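Local coordinates for programmed Cell Death Protein 5 Homolog (Leishmania major, PDB 6VMT) that probably binds DNA, as a member of the PDCD5 family of small, largely helical proteins, at residues A[11-14]-A[15-19]; A[33-36]-A[37-41]. All coordinates share one frame; numbering follows the deposited sequence.

Interaction 1: residues A[11-14]-A[15-19]; sequences SEEQ and AQQMV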
# COMPACT_ATOMS: atom_id res chain seq x y z
N SER A 11 -16.30 3.05 -34.87
CA SER A 11 -16.49 1.70 -35.44
C SER A 11 -17.00 0.75 -34.36
O SER A 11 -16.83 1.05 -33.18
CB SER A 11 -15.20 1.21 -36.06
OG SER A 11 -15.23 -0.19 -36.27
N GLU A 12 -17.60 -0.37 -34.78
CA GLU A 12 -17.95 -1.51 -33.90
C GLU A 12 -16.67 -2.06 -33.27
O GLU A 12 -16.70 -2.34 -32.07
CB GLU A 12 -18.69 -2.57 -34.70
CG GLU A 12 -19.47 -3.54 -33.85
CD GLU A 12 -20.15 -4.66 -34.62
OE1 GLU A 12 -20.24 -4.58 -35.88
OE2 GLU A 12 -20.59 -5.63 -33.97
N GLU A 13 -15.59 -2.18 -34.05
CA GLU A 13 -14.28 -2.70 -33.57
C GLU A 13 -13.69 -1.71 -32.56
O GLU A 13 -13.20 -2.15 -31.51
CB GLU A 13 -13.29 -2.92 -34.73
CG GLU A 13 -11.99 -3.59 -34.30
CD GLU A 13 -10.87 -3.59 -35.34
OE1 GLU A 13 -10.46 -2.49 -35.76
OE2 GLU A 13 -10.39 -4.70 -35.71
N GLN A 14 -13.72 -0.41 -32.86
CA GLN A 14 -13.05 0.61 -32.01
C GLN A 14 -13.75 0.66 -30.65
O GLN A 14 -13.06 0.89 -29.64
CB GLN A 14 -13.02 1.97 -32.71
CG GLN A 14 -12.38 3.09 -31.90
CD GLN A 14 -10.88 2.95 -31.74
OE1 GLN A 14 -10.16 2.64 -32.69
NE2 GLN A 14 -10.40 3.19 -30.53
N ALA A 15 -15.07 0.47 -30.60
CA ALA A 15 -15.85 0.45 -29.35
C ALA A 15 -15.58 -0.86 -28.60
O ALA A 15 -15.64 -0.86 -27.37
CB ALA A 15 -17.32 0.59 -29.66
N GLN A 16 -15.34 -1.93 -29.35
CA GLN A 16 -14.96 -3.27 -28.83
C GLN A 16 -13.61 -3.15 -28.13
O GLN A 16 -13.37 -3.96 -27.21
CB GLN A 16 -15.00 -4.30 -29.98
CG GLN A 16 -14.02 -5.46 -29.85
CD GLN A 16 -13.89 -6.21 -31.15
OE1 GLN A 16 -14.85 -6.35 -31.92
NE2 GLN A 16 -12.69 -6.70 -31.43
N GLN A 17 -12.80 -2.17 -28.52
CA GLN A 17 -11.44 -1.94 -27.98
C GLN A 17 -11.51 -1.09 -26.70
O GLN A 17 -10.64 -1.26 -25.86
CB GLN A 17 -10.52 -1.26 -29.00
CG GLN A 17 -9.96 -2.22 -30.04
CD GLN A 17 -8.83 -1.62 -30.85
OE1 GLN A 17 -8.04 -0.82 -30.34
NE2 GLN A 17 -8.75 -2.02 -32.11
N MET A 18 -12.49 -0.20 -26.57
CA MET A 18 -12.49 0.75 -25.43
C MET A 18 -13.16 0.06 -24.23
O MET A 18 -12.85 0.41 -23.10
CB MET A 18 -13.19 2.07 -25.78
CG MET A 18 -12.35 3.03 -26.69
SD MET A 18 -10.70 3.65 -26.08
CE MET A 18 -11.15 4.07 -24.39
N VAL A 19 -14.05 -0.89 -24.47
CA VAL A 19 -14.59 -1.75 -23.38
C VAL A 19 -13.48 -2.69 -22.90
O VAL A 19 -13.44 -2.98 -21.72
CB VAL A 19 -15.85 -2.52 -23.83
CG1 VAL A 19 -15.56 -3.49 -24.96
CG2 VAL A 19 -16.47 -3.28 -22.67
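Different first torsions, one turn apart, send Glu-13 and Gln-17 out of the helix alongside each other. Glu-13 holds CG anti to its own nitrogen (chi1 -174°), whereas Gln-17 swings CG anti to its carbonyl carbon (chi1 -79°), and from there both chains run extended in the same direction. Their ends stay loosely associated: Glu-13 OE1 is 4.1 Å from Gln-17 NE2, and the carboxylate and amide planes are turned 55° apart. Closer in, the methylenes of Gln-17 rest on backbone oxygens, with its CB 3.4 Å from Gln-14 O and its CG 3.6 Å from Glu-13 O. One turn beyond Gln-14, Met-18 brings CG 3.7 Å from Gln-14 O.

These residues form the first two turns of helix 12-43, with Ser-11 at the N-cap. The short serine side chain can fold back on the backbone, and its OG accepts a hydrogen bond from Glu-13 N (3.0 Å), an amide in the first turn that has no preceding helical carbonyl to bond. The regular series then begins, Ala-15 N donating to Ser-11 O (3.2 Å) and Gln-16 N to Glu-12 O (3.1 Å). Further on the rungs weaken: Gln-17 N bonds weakly to both Glu-13 O and Gln-14 O, and Met-18 N weakly to Gln-14 O.

Glutamates suit this start of a helix, where their negative charge should interact favourably with the partial positive charge of the amino end. With the two side-chain ends so loosely paired, the serine cap and the backbone ladder provide the specific polar links, while Glu-13 and Gln-17 probably add only a mild electrostatic attraction.

Interaction 2: residues A[33-36]-A[37-41]; sequences EEQK and ENMLR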
# COMPACT_ATOMS: atom_id res chain seq x y z
N GLU A 33 -3.72 -4.51 -6.21
CA GLU A 33 -4.35 -4.54 -4.87
C GLU A 33 -4.14 -5.92 -4.25
O GLU A 33 -4.11 -5.99 -3.03
CB GLU A 33 -5.84 -4.19 -4.94
CG GLU A 33 -6.49 -3.88 -3.59
CD GLU A 33 -7.76 -3.03 -3.66
OE1 GLU A 33 -8.48 -3.12 -4.69
OE2 GLU A 33 -8.03 -2.26 -2.69
N GLU A 34 -4.02 -6.96 -5.07
CA GLU A 34 -3.79 -8.37 -4.63
C GLU A 34 -2.30 -8.58 -4.40
O GLU A 34 -1.97 -9.15 -3.35
CB GLU A 34 -4.28 -9.39 -5.66
CG GLU A 34 -5.50 -10.18 -5.24
CD GLU A 34 -5.98 -11.14 -6.33
OE1 GLU A 34 -6.66 -10.67 -7.29
OE2 GLU A 34 -5.65 -12.35 -6.25
N GLN A 35 -1.45 -8.15 -5.34
CA GLN A 35 0.04 -8.18 -5.21
C GLN A 35 0.47 -7.51 -3.90
O GLN A 35 1.29 -8.08 -3.18
CB GLN A 35 0.73 -7.49 -6.38
CG GLN A 35 2.17 -7.95 -6.57
CD GLN A 35 2.96 -7.14 -7.56
OE1 GLN A 35 3.88 -7.65 -8.21
NE2 GLN A 35 2.63 -5.86 -7.66
N LYS A 36 -0.07 -6.33 -3.61
CA LYS A 36 0.21 -5.58 -2.37
C LYS A 36 -0.23 -6.45 -1.21
O LYS A 36 0.54 -6.58 -0.28
CB LYS A 36 -0.47 -4.20 -2.39
CG LYS A 36 -0.15 -3.27 -1.23
CD LYS A 36 0.18 -1.82 -1.65
CE LYS A 36 0.35 -0.85 -0.49
NZ LYS A 36 1.18 0.33 -0.82
N GLU A 37 -1.42 -7.04 -1.25
CA GLU A 37 -1.98 -7.73 -0.06
C GLU A 37 -1.08 -8.93 0.22
O GLU A 37 -0.85 -9.23 1.40
CB GLU A 37 -3.45 -8.10 -0.22
CG GLU A 37 -4.40 -6.94 0.09
CD GLU A 37 -4.41 -6.42 1.52
OE1 GLU A 37 -3.53 -5.60 1.89
OE2 GLU A 37 -5.32 -6.81 2.28
N ASN A 38 -0.56 -9.55 -0.84
CA ASN A 38 0.31 -10.74 -0.73
C ASN A 38 1.67 -10.31 -0.18
O ASN A 38 2.21 -10.98 0.69
CB ASN A 38 0.50 -11.45 -2.07
CG ASN A 38 -0.72 -12.22 -2.51
OD1 ASN A 38 -1.72 -12.30 -1.80
ND2 ASN A 38 -0.64 -12.77 -3.71
N MET A 39 2.22 -9.24 -0.73
CA MET A 39 3.55 -8.74 -0.33
C MET A 39 3.53 -8.48 1.19
O MET A 39 4.43 -8.93 1.86
CB MET A 39 3.87 -7.49 -1.14
CG MET A 39 4.32 -7.78 -2.53
SD MET A 39 4.99 -6.26 -3.27
CE MET A 39 5.29 -6.61 -5.01
N LEU A 40 2.47 -7.90 1.73
CA LEU A 40 2.33 -7.63 3.19
C LEU A 40 2.07 -8.90 3.98
O LEU A 40 2.51 -8.94 5.11
CB LEU A 40 1.19 -6.65 3.46
CG LEU A 40 1.41 -5.23 2.99
CD1 LEU A 40 0.17 -4.40 3.24
CD2 LEU A 40 2.61 -4.60 3.69
N ARG A 41 1.30 -9.86 3.46
CA ARG A 41 1.07 -11.14 4.19
C ARG A 41 2.43 -11.78 4.49
O ARG A 41 2.61 -12.25 5.61
CB ARG A 41 0.23 -12.15 3.39
CG ARG A 41 -1.27 -11.94 3.44
CD ARG A 41 -2.00 -12.53 2.23
NE ARG A 41 -3.35 -12.97 2.55
CZ ARG A 41 -3.65 -14.08 3.24
NH1 ARG A 41 -2.69 -14.88 3.68
NH2 ARG A 41 -4.92 -14.37 3.48
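Over one face of the Gln-35 amide sits the terminal methyl of Met-39, CE standing 3.5 Å from CD, nearly straight above it, and 3.6 Å from OE1. A second amide, that of Asn-38, turns a face to the backbone: Glu-34 O lies above it, 3.4 Å from Asn-38 CG. Neither approach is a hydrogen bond; each covers a flat group from above. The first torsion of Met-39, with CG anti to its carbonyl carbon (chi1 -78°), puts CG 3.1 Å from Gln-35 O, and the extended chain beyond carries SD and CE alongside Gln-35. An unbranched, flexible methionine suits this path.

These pairs are one turn apart on helix 12-43, near the end that joins the helical bundle. After a weak first rung from Glu-37 N to Glu-33 O, the backbone ladder is regular: Asn-38 N to Glu-34 O and Met-39 N to Gln-35 O are both 2.9 Å, and Leu-40 N follows to Lys-36 O at 3.1 Å. Met-39 also meets Ile-71 and Gln-75 of helix 46-75, and buried Leu-40 and the long chain of Lys-36 both touch Glu-67, so apolar and mixed-character residues face that partner helix.

Glu-37 sets CG beside its own nitrogen, 3.3 Å from Glu-33 O, and a bend at chi2 then turns the carboxylate, whose OE2 forms a salt bridge with Lys-53 of helix 46-75.

Each contact joins neighbouring turns of helix 12-43, in a region predicted to form a coiled coil, yet their centres are 33 Å apart and they do not touch. Interaction 1 lies at the far tip, about 33 Å from the centre of the chain, and is a surface contact of mostly polar side chains whose distinctive feature is the capped helix start. Interaction 2, about 8 Å from the centre, is also largely at the surface but includes a buried leucine. Its side chains have partners on helix 46-75, outside the two segments, adding packing and charge pairing, and most of its backbone bonds are stronger, with one weak rung against three in interaction 1.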